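Local atomic coordinates of DUF1116 domain-containing protein (Enterococcus faecalis, PDB entry 3CLQ), a protein that is of unknown function but belongs to the family of AllG, a subunit of oxamate carbamoyltransferase, and may act in a related pathway. Residues 35-40 against 126-131; 53-56 against 62-65; 118-123 against 241-246; 152-157 against 223-228. One frame throughout, in Å; residues are numbered along the deposited sequence.

Contact 1. Residues 35-40 against 126-131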
loop_
_atom_site.group_PDB
_atom_site.type_symbol
_atom_site.label_atom_id
_atom_site.label_comp_id
_atom_site.label_asym_id
_atom_site.label_seq_id
_atom_site.Cartn_x
_atom_site.Cartn_y
_atom_site.Cartn_z
ATOM N N ILE B 35 18.128 13.827 23.498
ATOM C CA ILE B 35 19.110 14.727 24.083
ATOM C C ILE B 35 20.369 14.929 23.235
ATOM O O ILE B 35 21.017 15.970 23.333
ATOM C CB ILE B 35 19.506 14.262 25.492
ATOM C CG1 ILE B 35 19.739 15.470 26.442
ATOM C CG2 ILE B 35 20.650 13.253 25.415
ATOM C CD1 ILE B 35 21.105 16.150 26.362
ATOM N N ASN B 36 20.714 13.945 22.403
ATOM C CA ASN B 36 21.902 14.054 21.548
ATOM C C ASN B 36 21.726 14.956 20.334
ATOM O O ASN B 36 22.715 15.427 19.784
ATOM C CB ASN B 36 22.367 12.688 21.033
ATOM C CG ASN B 36 22.834 11.773 22.127
ATOM O OD1 ASN B 36 23.189 12.218 23.214
ATOM N ND2 ASN B 36 22.837 10.473 21.844
ATOM N N VAL B 37 20.496 15.172 19.876
ATOM C CA VAL B 37 20.343 15.827 18.579
ATOM C C VAL B 37 19.371 17.001 18.505
ATOM O O VAL B 37 19.434 17.794 17.571
ATOM C CB VAL B 37 19.999 14.807 17.483
ATOM C CG1 VAL B 37 21.081 13.752 17.394
ATOM C CG2 VAL B 37 18.658 14.168 17.757
HETATM N N MSE B 38 18.479 17.123 19.477
HETATM C CA MSE B 38 17.456 18.173 19.437
HETATM C C MSE B 38 17.965 19.501 19.984
HETATM O O MSE B 38 18.871 19.511 20.806
HETATM C CB MSE B 38 16.213 17.718 20.192
HETATM C CG MSE B 38 15.628 16.436 19.609
HETATM SE SE MSE B 38 13.713 16.245 19.968
HETATM C CE MSE B 38 13.329 18.109 20.387
ATOM N N PRO B 39 17.365 20.625 19.530
ATOM C CA PRO B 39 17.748 21.972 19.987
ATOM C C PRO B 39 17.309 22.236 21.429
ATOM O O PRO B 39 16.208 21.841 21.813
ATOM C CB PRO B 39 16.980 22.914 19.036
ATOM C CG PRO B 39 16.309 22.056 18.020
ATOM C CD PRO B 39 16.245 20.668 18.570
ATOM N N ASP B 40 18.175 22.894 22.202
ATOM C CA ASP B 40 17.891 23.325 23.584
ATOM C C ASP B 40 17.349 22.218 24.480
ATOM O O ASP B 40 16.398 22.417 25.217
ATOM C CB ASP B 40 16.926 24.517 23.602
ATOM C CG ASP B 40 17.202 25.510 22.492
ATOM O OD1 ASP B 40 16.379 25.586 21.537
ATOM O OD2 ASP B 40 18.242 26.200 22.573
ATOM N N THR B 126 15.769 20.986 10.031
ATOM C CA THR B 126 15.538 19.647 10.571
ATOM C C THR B 126 14.292 19.606 11.468
ATOM O O THR B 126 14.010 20.552 12.199
ATOM C CB THR B 126 16.754 19.181 11.417
ATOM O OG1 THR B 126 17.955 19.268 10.649
ATOM C CG2 THR B 126 16.567 17.762 11.874
ATOM N N ALA B 127 13.554 18.502 11.417
ATOM C CA ALA B 127 12.499 18.271 12.399
ATOM C C ALA B 127 12.746 16.945 13.091
ATOM O O ALA B 127 13.584 16.161 12.641
ATOM C CB ALA B 127 11.162 18.274 11.754
ATOM N N PHE B 128 12.014 16.696 14.173
ATOM C CA PHE B 128 12.164 15.473 14.951
ATOM C C PHE B 128 10.802 14.972 15.442
ATOM O O PHE B 128 9.909 15.788 15.731
ATOM C CB PHE B 128 13.001 15.778 16.197
ATOM C CG PHE B 128 14.326 16.444 15.918
ATOM C CD1 PHE B 128 15.453 15.683 15.592
ATOM C CD2 PHE B 128 14.457 17.821 16.019
ATOM C CE1 PHE B 128 16.684 16.299 15.361
ATOM C CE2 PHE B 128 15.685 18.439 15.767
ATOM C CZ PHE B 128 16.801 17.674 15.436
ATOM N N THR B 129 10.646 13.653 15.561
ATOM C CA THR B 129 9.530 13.047 16.318
ATOM C C THR B 129 9.973 11.753 16.909
ATOM O O THR B 129 10.873 11.121 16.382
ATOM C CB THR B 129 8.254 12.684 15.500
ATOM O OG1 THR B 129 8.546 12.510 14.100
ATOM C CG2 THR B 129 7.208 13.724 15.670
ATOM N N ASN B 130 9.315 11.338 17.983
ATOM C CA ASN B 130 9.616 10.060 18.600
ATOM C C ASN B 130 9.017 8.955 17.756
ATOM O O ASN B 130 8.386 9.216 16.724
ATOM C CB ASN B 130 9.017 9.966 19.991
ATOM C CG ASN B 130 7.524 9.855 19.943
ATOM O OD1 ASN B 130 6.960 9.579 18.888
ATOM N ND2 ASN B 130 6.865 10.100 21.075
ATOM N N LEU B 131 9.227 7.728 18.219
ATOM C CA LEU B 131 8.771 6.537 17.546
ATOM C C LEU B 131 7.447 6.060 18.108
ATOM O O LEU B 131 7.100 6.332 19.250
ATOM C CB LEU B 131 9.801 5.428 17.700
ATOM C CG LEU B 131 11.060 5.544 16.847
ATOM C CD1 LEU B 131 11.784 6.854 17.144
ATOM C CD2 LEU B 131 11.961 4.366 17.135
#

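Contact 2. Residues 53-56 against 62-65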
loop_
_atom_site.group_PDB
_atom_site.type_symbol
_atom_site.label_atom_id
_atom_site.label_comp_id
_atom_site.label_asym_id
_atom_site.label_seq_id
_atom_site.Cartn_x
_atom_site.Cartn_y
_atom_site.Cartn_z
ATOM N N ILE B 53 1.742 24.959 28.054
ATOM C CA ILE B 53 0.813 24.598 29.121
ATOM C C ILE B 53 1.586 24.128 30.355
ATOM O O ILE B 53 2.402 23.215 30.284
ATOM C CB ILE B 53 -0.171 23.496 28.657
ATOM C CG1 ILE B 53 -1.243 23.229 29.711
ATOM C CG2 ILE B 53 0.584 22.215 28.326
ATOM C CD1 ILE B 53 -2.515 22.680 29.152
ATOM N N THR B 54 1.347 24.757 31.488
ATOM C CA THR B 54 1.974 24.278 32.708
ATOM C C THR B 54 1.502 22.862 33.023
ATOM O O THR B 54 0.520 22.390 32.453
ATOM C CB THR B 54 1.680 25.193 33.890
ATOM O OG1 THR B 54 0.265 25.336 34.014
ATOM C CG2 THR B 54 2.295 26.551 33.658
ATOM N N TYR B 55 2.210 22.194 33.926
ATOM C CA TYR B 55 1.897 20.822 34.273
ATOM C C TYR B 55 0.574 20.769 35.020
ATOM O O TYR B 55 -0.287 19.956 34.688
ATOM C CB TYR B 55 3.017 20.202 35.105
ATOM C CG TYR B 55 2.674 18.850 35.678
ATOM C CD1 TYR B 55 2.725 17.710 34.890
ATOM C CD2 TYR B 55 2.295 18.706 37.014
ATOM C CE1 TYR B 55 2.411 16.462 35.406
ATOM C CE2 TYR B 55 1.983 17.456 37.545
ATOM C CZ TYR B 55 2.046 16.336 36.731
ATOM O OH TYR B 55 1.742 15.087 37.230
ATOM N N GLU B 56 0.404 21.642 36.012
ATOM C CA GLU B 56 -0.824 21.621 36.810
ATOM C C GLU B 56 -2.080 21.743 35.958
ATOM O O GLU B 56 -3.125 21.212 36.316
ATOM C CB GLU B 56 -0.838 22.703 37.904
ATOM C CG GLU B 56 0.228 22.550 38.968
ATOM C CD GLU B 56 1.600 22.841 38.409
ATOM O OE1 GLU B 56 1.696 23.743 37.543
ATOM O OE2 GLU B 56 2.576 22.161 38.806
HETATM N N MSE B 62 -2.294 13.157 29.829
HETATM C CA MSE B 62 -0.966 13.733 29.625
HETATM C C MSE B 62 -0.139 13.790 30.911
HETATM O O MSE B 62 1.088 13.659 30.868
HETATM C CB MSE B 62 -1.058 15.122 29.006
HETATM C CG MSE B 62 0.295 15.675 28.591
HETATM SE SE MSE B 62 0.220 17.486 27.842
HETATM C CE MSE B 62 -0.406 17.080 26.018
ATOM N N LYS B 63 -0.797 13.997 32.050
ATOM C CA LYS B 63 -0.093 13.876 33.328
ATOM C C LYS B 63 0.455 12.460 33.499
ATOM O O LYS B 63 1.586 12.274 33.927
ATOM C CB LYS B 63 -0.979 14.251 34.519
ATOM C CG LYS B 63 -1.271 15.728 34.633
ATOM C CD LYS B 63 -1.512 16.106 36.069
ATOM C CE LYS B 63 -1.827 17.573 36.187
ATOM N NZ LYS B 63 -3.290 17.818 36.325
ATOM N N GLY B 64 -0.343 11.460 33.156
ATOM C CA GLY B 64 0.135 10.091 33.189
ATOM C C GLY B 64 1.356 9.926 32.304
ATOM O O GLY B 64 2.247 9.133 32.591
ATOM N N ALA B 65 1.401 10.681 31.216
ATOM C CA ALA B 65 2.527 10.610 30.298
ATOM C C ALA B 65 3.800 11.163 30.935
ATOM O O ALA B 65 4.806 10.475 30.996
ATOM C CB ALA B 65 2.214 11.334 29.028
#

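Contact 3. Residues 118-123 against 241-246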
loop_
_atom_site.group_PDB
_atom_site.type_symbol
_atom_site.label_atom_id
_atom_site.label_comp_id
_atom_site.label_asym_id
_atom_site.label_seq_id
_atom_site.Cartn_x
_atom_site.Cartn_y
_atom_site.Cartn_z
ATOM N N ILE B 118 14.912 14.108 10.634
ATOM C CA ILE B 118 14.394 14.362 9.301
ATOM C C ILE B 118 14.902 15.712 8.840
ATOM O O ILE B 118 14.718 16.700 9.526
ATOM C CB ILE B 118 12.841 14.378 9.316
ATOM C CG1 ILE B 118 12.286 12.993 9.626
ATOM C CG2 ILE B 118 12.275 14.832 7.987
ATOM C CD1 ILE B 118 10.833 13.031 9.976
ATOM N N LYS B 119 15.532 15.774 7.682
ATOM C CA LYS B 119 16.230 16.986 7.294
ATOM C C LYS B 119 15.674 17.444 5.975
ATOM O O LYS B 119 15.452 16.632 5.103
ATOM C CB LYS B 119 17.724 16.699 7.162
ATOM C CG LYS B 119 18.617 17.909 7.037
ATOM C CD LYS B 119 20.087 17.474 7.152
ATOM C CE LYS B 119 20.958 17.985 5.978
ATOM N NZ LYS B 119 20.629 17.271 4.682
ATOM N N ASN B 120 15.432 18.740 5.825
ATOM C CA ASN B 120 14.909 19.246 4.570
ATOM C C ASN B 120 15.976 19.340 3.469
ATOM O O ASN B 120 16.884 20.169 3.543
ATOM C CB ASN B 120 14.279 20.606 4.794
ATOM C CG ASN B 120 13.335 20.996 3.676
ATOM O OD1 ASN B 120 13.454 20.519 2.540
ATOM N ND2 ASN B 120 12.384 21.880 3.991
ATOM N N GLU B 121 15.848 18.512 2.432
ATOM C CA GLU B 121 16.830 18.498 1.343
ATOM C C GLU B 121 16.845 19.825 0.580
ATOM O O GLU B 121 17.860 20.198 -0.017
ATOM C CB GLU B 121 16.578 17.341 0.373
ATOM C CG GLU B 121 17.674 17.129 -0.669
ATOM C CD GLU B 121 17.331 16.050 -1.725
ATOM O OE1 GLU B 121 16.690 16.370 -2.764
ATOM O OE2 GLU B 121 17.720 14.877 -1.536
ATOM N N THR B 122 15.729 20.542 0.589
ATOM C CA THR B 122 15.668 21.769 -0.177
ATOM C C THR B 122 16.140 22.958 0.656
ATOM O O THR B 122 16.909 23.794 0.174
ATOM C CB THR B 122 14.242 22.021 -0.693
ATOM O OG1 THR B 122 13.768 20.858 -1.359
ATOM C CG2 THR B 122 14.205 23.191 -1.670
ATOM N N TYR B 123 15.692 23.021 1.907
ATOM C CA TYR B 123 15.790 24.252 2.700
ATOM C C TYR B 123 16.681 24.063 3.932
ATOM O O TYR B 123 17.012 25.018 4.656
ATOM C CB TYR B 123 14.376 24.772 3.052
ATOM C CG TYR B 123 13.653 25.272 1.810
ATOM C CD1 TYR B 123 14.165 26.370 1.110
ATOM C CD2 TYR B 123 12.499 24.633 1.300
ATOM C CE1 TYR B 123 13.568 26.844 -0.056
ATOM C CE2 TYR B 123 11.876 25.105 0.112
ATOM C CZ TYR B 123 12.440 26.222 -0.565
ATOM O OH TYR B 123 11.922 26.775 -1.731
ATOM N N ALA B 241 5.770 16.417 7.570
ATOM C CA ALA B 241 4.965 17.643 7.489
ATOM C C ALA B 241 5.578 18.808 8.294
ATOM O O ALA B 241 5.608 19.959 7.835
ATOM C CB ALA B 241 3.531 17.379 7.923
ATOM N N LYS B 242 6.061 18.495 9.492
ATOM C CA LYS B 242 6.657 19.509 10.340
ATOM C C LYS B 242 7.858 20.118 9.640
ATOM O O LYS B 242 8.081 21.340 9.667
ATOM C CB LYS B 242 7.089 18.895 11.656
ATOM C CG LYS B 242 7.966 19.804 12.486
ATOM C CD LYS B 242 7.281 21.108 12.839
ATOM C CE LYS B 242 7.887 21.698 14.088
ATOM N NZ LYS B 242 7.519 23.156 14.247
ATOM N N CYS B 243 8.630 19.246 9.009
ATOM C CA CYS B 243 9.800 19.662 8.272
ATOM C C CYS B 243 9.441 20.583 7.099
ATOM O O CYS B 243 10.062 21.625 6.934
ATOM C CB CYS B 243 10.567 18.442 7.803
ATOM S SG CYS B 243 11.999 18.805 6.768
ATOM N N ALA B 244 8.444 20.213 6.300
ATOM C CA ALA B 244 7.972 21.086 5.223
ATOM C C ALA B 244 7.346 22.394 5.741
ATOM O O ALA B 244 7.773 23.493 5.379
ATOM C CB ALA B 244 6.987 20.348 4.353
ATOM N N LEU B 245 6.337 22.275 6.596
ATOM C CA LEU B 245 5.704 23.440 7.200
ATOM C C LEU B 245 6.676 24.490 7.798
ATOM O O LEU B 245 6.578 25.686 7.496
ATOM C CB LEU B 245 4.690 23.003 8.235
ATOM C CG LEU B 245 3.235 22.866 7.773
ATOM C CD1 LEU B 245 3.073 23.465 6.398
ATOM C CD2 LEU B 245 2.754 21.438 7.803
ATOM N N ASP B 246 7.625 24.055 8.620
ATOM C CA ASP B 246 8.601 24.999 9.197
ATOM C C ASP B 246 9.366 25.819 8.165
ATOM O O ASP B 246 9.821 26.938 8.464
ATOM C CB ASP B 246 9.616 24.277 10.066
ATOM C CG ASP B 246 9.040 23.833 11.374
ATOM O OD1 ASP B 246 7.819 24.037 11.614
ATOM O OD2 ASP B 246 9.827 23.283 12.172
#

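Contact 4. Residues 152-157 against 223-228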
loop_
_atom_site.group_PDB
_atom_site.type_symbol
_atom_site.label_atom_id
_atom_site.label_comp_id
_atom_site.label_asym_id
_atom_site.label_seq_id
_atom_site.Cartn_x
_atom_site.Cartn_y
_atom_site.Cartn_z
ATOM N N LEU B 152 9.552 0.937 26.721
ATOM C CA LEU B 152 10.319 2.152 26.507
ATOM C C LEU B 152 11.834 1.917 26.608
ATOM O O LEU B 152 12.614 2.514 25.856
ATOM C CB LEU B 152 9.912 3.220 27.521
ATOM C CG LEU B 152 8.796 4.173 27.121
ATOM C CD1 LEU B 152 9.343 5.578 27.228
ATOM C CD2 LEU B 152 8.323 3.943 25.696
ATOM N N ILE B 153 12.244 1.071 27.552
ATOM C CA ILE B 153 13.662 0.748 27.748
ATOM C C ILE B 153 14.190 -0.158 26.638
ATOM O O ILE B 153 15.312 0.011 26.157
ATOM C CB ILE B 153 13.903 0.093 29.123
ATOM C CG1 ILE B 153 13.674 1.121 30.225
ATOM C CG2 ILE B 153 15.316 -0.476 29.229
ATOM C CD1 ILE B 153 13.403 0.508 31.555
ATOM N N TRP B 154 13.359 -1.111 26.233
ATOM C CA TRP B 154 13.652 -1.972 25.105
ATOM C C TRP B 154 13.877 -1.128 23.855
ATOM O O TRP B 154 14.822 -1.343 23.101
ATOM C CB TRP B 154 12.498 -2.940 24.893
ATOM C CG TRP B 154 12.699 -3.881 23.746
ATOM C CD1 TRP B 154 13.320 -5.095 23.780
ATOM C CD2 TRP B 154 12.257 -3.694 22.394
ATOM N NE1 TRP B 154 13.304 -5.669 22.532
ATOM C CE2 TRP B 154 12.655 -4.830 21.664
ATOM C CE3 TRP B 154 11.573 -2.674 21.728
ATOM C CZ2 TRP B 154 12.392 -4.972 20.303
ATOM C CZ3 TRP B 154 11.312 -2.823 20.374
ATOM C CH2 TRP B 154 11.720 -3.958 19.683
HETATM N N MSE B 155 13.018 -0.147 23.647
HETATM C CA MSE B 155 13.164 0.735 22.495
HETATM C C MSE B 155 14.402 1.625 22.538
HETATM O O MSE B 155 14.878 2.075 21.504
HETATM C CB MSE B 155 11.933 1.601 22.341
HETATM C CG MSE B 155 10.697 0.811 22.034
HETATM SE SE MSE B 155 9.211 2.043 21.985
HETATM C CE MSE B 155 9.391 2.756 20.167
ATOM N N ARG B 156 14.929 1.898 23.723
ATOM C CA ARG B 156 16.123 2.728 23.770
ATOM C C ARG B 156 17.399 1.914 23.952
ATOM O O ARG B 156 18.494 2.431 23.739
ATOM C CB ARG B 156 16.034 3.805 24.848
ATOM C CG ARG B 156 16.116 3.266 26.237
ATOM C CD ARG B 156 17.142 3.987 27.075
ATOM N NE ARG B 156 17.636 3.008 28.020
ATOM C CZ ARG B 156 17.312 2.948 29.305
ATOM N NH1 ARG B 156 16.522 3.855 29.869
ATOM N NH2 ARG B 156 17.814 1.970 30.027
ATOM N N ASP B 157 17.258 0.651 24.341
ATOM C CA ASP B 157 18.418 -0.209 24.548
ATOM C C ASP B 157 18.717 -1.003 23.293
ATOM O O ASP B 157 19.879 -1.279 22.978
ATOM C CB ASP B 157 18.176 -1.175 25.704
ATOM C CG ASP B 157 18.457 -0.554 27.058
ATOM O OD1 ASP B 157 18.645 0.683 27.134
ATOM O OD2 ASP B 157 18.486 -1.321 28.039
ATOM N N PHE B 223 11.070 -7.466 14.097
ATOM C CA PHE B 223 10.036 -7.604 13.082
ATOM C C PHE B 223 8.700 -7.862 13.749
ATOM O O PHE B 223 7.670 -7.362 13.304
ATOM C CB PHE B 223 10.319 -8.757 12.130
ATOM C CG PHE B 223 11.573 -8.599 11.341
ATOM C CD1 PHE B 223 11.800 -7.441 10.594
ATOM C CD2 PHE B 223 12.524 -9.617 11.326
ATOM C CE1 PHE B 223 12.960 -7.293 9.860
ATOM C CE2 PHE B 223 13.691 -9.486 10.578
ATOM C CZ PHE B 223 13.921 -8.327 9.852
ATOM N N GLU B 224 8.715 -8.662 14.808
ATOM C CA GLU B 224 7.488 -8.968 15.515
ATOM C C GLU B 224 6.869 -7.658 15.971
ATOM O O GLU B 224 5.661 -7.458 15.858
ATOM C CB GLU B 224 7.803 -9.817 16.718
ATOM C CG GLU B 224 6.791 -10.888 17.064
ATOM C CD GLU B 224 7.483 -12.093 17.747
ATOM O OE1 GLU B 224 7.688 -13.108 17.026
ATOM O OE2 GLU B 224 7.855 -12.005 18.958
ATOM N N PHE B 225 7.717 -6.768 16.470
ATOM C CA PHE B 225 7.310 -5.454 16.933
ATOM C C PHE B 225 6.799 -4.550 15.784
ATOM O O PHE B 225 5.775 -3.854 15.909
ATOM C CB PHE B 225 8.497 -4.809 17.659
ATOM C CG PHE B 225 8.240 -3.413 18.159
ATOM C CD1 PHE B 225 7.750 -3.197 19.446
ATOM C CD2 PHE B 225 8.521 -2.317 17.366
ATOM C CE1 PHE B 225 7.528 -1.903 19.935
ATOM C CE2 PHE B 225 8.290 -1.024 17.839
ATOM C CZ PHE B 225 7.796 -0.818 19.123
ATOM N N LEU B 226 7.496 -4.577 14.654
ATOM C CA LEU B 226 7.162 -3.675 13.576
ATOM C C LEU B 226 5.839 -4.008 12.886
ATOM O O LEU B 226 5.180 -3.112 12.363
ATOM C CB LEU B 226 8.324 -3.537 12.588
ATOM C CG LEU B 226 9.600 -2.805 13.081
ATOM C CD1 LEU B 226 10.735 -3.037 12.089
ATOM C CD2 LEU B 226 9.417 -1.284 13.353
ATOM N N GLY B 227 5.418 -5.266 12.906
ATOM C CA GLY B 227 4.117 -5.611 12.350
ATOM C C GLY B 227 3.047 -5.890 13.403
ATOM O O GLY B 227 2.017 -6.508 13.113
ATOM N N SER B 228 3.275 -5.461 14.638
ATOM C CA SER B 228 2.268 -5.678 15.661
ATOM C C SER B 228 1.171 -4.620 15.513
ATOM O O SER B 228 0.070 -4.733 16.049
ATOM C CB SER B 228 2.897 -5.648 17.058
ATOM O OG SER B 228 3.551 -4.411 17.277
#

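Contact 1. Residues 35-40 against 126-131
F128, on strand 126-130 at the border of a four-stranded antiparallel sheet, pushes its ring against V37, M38 and P39 where the chain leaves helix 34-37. Each pairing between the two segments runs through this one residue, as its atoms demonstrate in turn. CB of F128 lies 3.9 Å from SE of M38, a selenomethionine. One step out, F128 CG has the methylene CG of M38 at 3.9 Å; that methylene stands over a ring face, 13° off the normal and displaced toward the rim, which makes a CH-pi contact. The selenium itself approaches obliquely, with SE 4.7 Å from the F128 centroid in a Met-aromatic contact. M38 CG points opposite its own carbonyl carbon (chi1 -59°), and its side chain passes that of F128 in the reverse direction; SE therefore ends at the root of the ring. Farther along, F128 CE1 meets V37 CG2 at 3.8 Å, while F128 CE2 meets P39 CD at 3.6 Å. The tip, F128 CZ, comes within 3.4 Å of V37 O, again obliquely. I117 of the adjoining strand also touches F128, and H99 is hydrogen-bonded to P39 O. No hydrogen bond spans the two segments, so their attraction is probably mostly dispersion, perhaps with a small selenium-pi share, and depends on the fit around the ring.

Contact 2. Residues 53-56 against 62-65
The loop that follows strand 45-48 folds against helix 60-73, which comes next in the chain, and the local closure is made by Y55 of the loop lying against K63 in the early part of the helix. The two side chains cross at about a right angle, with the alkyl chain of K63 running beneath the phenol. K63 CG is 3.8 Å from Y55 CE1, and K63 CD stands 3.6 Å from Y55 OH. Next along, K63 CE lies over a face of the ring, 4.2 Å from its centroid and 17° off the normal, a CH-pi arrangement. The chain then bends at its last torsion (chi4 100°), turning the ammonium toward backbone oxygens. K63 CE passes 3.2 Å from Y55 O, and NZ makes a weak hydrogen bond of 3.4 Å to E56 O. A further hydrogen bond joins K63 NZ to M58 O in the intervening loop. By contrast, NZ is 5.7 Å from the Y55 centroid, too long for more than a slight cation-pi attraction. At the ring edge, in plane, lies E56 OE2. The phenol oxygen has its own partners, hydrogen bonds to D83 and Q67, which should limit how far the ring can shift, and A86 and R87 of helix 79-87 pack on Y55. The chemistry is thus divided along one lysine: its methylenes supply the apolar packing, whereas its charge is probably stabilised more by loop carbonyls than by the aromatic face.

Contact 3. Residues 118-123 against 241-246
Two flat groups lie at the end of strand 118-120: the carboxamide of N120, which comes up to C243, and, beside it, the ring of Y123. T122 CG2 sits 3.5 Å from the plane of the Y123 ring over one face, and N120 ND2 lies in plane at that ring's edge. The setting is a helix packed on a sheet, strand 118-120 running beside helix 241-246 with axes 8.4 Å apart and inclined at 29°. N120 also forms an Asx turn at the strand's end: its OD1 accepts T122 N at 3.0 Å, the donor standing 39° above the carbonyl plane, and Y123 N adds a weak bond. Outside the pair, K25 N bonds to the same OD1, while ND2 is held by S24 and N125. The carboxamide is thereby gripped at both polar atoms, which should fix its rotation; the N120 CB that bears it faces the helix. C243 carries the helix side: its chi1 of 176° swings SG away from the backbone N and directs the sulfur at the strand, 3.5 Å from N120 CB and 3.6 Å from N120 N. P26 of the next strand touches C243 as well. Two residues earlier on the strand, I118 CG2 rests 4.0 Å from C243 CB.

Contact 4. Residues 152-157 against 223-228
W154 and F225 meet between two helices, 146-168 and 216-226, in an aromatic helix-helix contact whose nearest CA atoms, those of M155 and F225, are 10.2 Å apart. The large side chains bridge that separation. They extend from facing helices and slide past each other in opposite directions, so that the far end of the indole overlaps the near end of the phenyl. W154 CZ3 lies over a face of the F225 ring, displaced toward its rim and 3.7 Å from F225 CD1; W154 CH2 reaches back to F225 CB at 3.9 Å. The six-membered ring of W154 and the phenyl have centroids 4.9 Å apart and planes at 41°, an oblique pairing. A fully extended first torsion (chi1 178°) carries the F225 ring out toward helix 146-168. There selenomethionine M155 crosses it at roughly a right angle, its CE 4.1 Å from F225 CZ; SE adds an oblique Met-aromatic contact. L159 and R151 of helix 146-168 also touch F225, and nearby F223 packs on T206 of the second subunit. Where helix 216-226 ends, S228 OG donates to F225 O at 2.7 Å, tilted 26° from the carbonyl plane.

How the contacts relate
Contacts 1 and 3 bear on the same antiparallel sheet: their strands are neighbours, joined by a probable hydrogen bond from A127 N to I118 O of 2.9 Å. Contact 3 is buried between its strand and a helix, whereas contact 1, where V37 and P39 remain partly exposed, is only partly buried. Contact 4, also buried though farther from the chain's centre, touches contact 1 through L131 CB and M155 CE, 3.7 Å apart. Contact 2, partly buried with E56 exposed, stands apart, its nearest atoms about 8 Å from contact 4 and about 9 Å from contact 1. It alone has a hydrogen bond between its segments, a weak one; aromatic and selenium packing dominates contacts 1 and 4, cysteine sulfur contact 3.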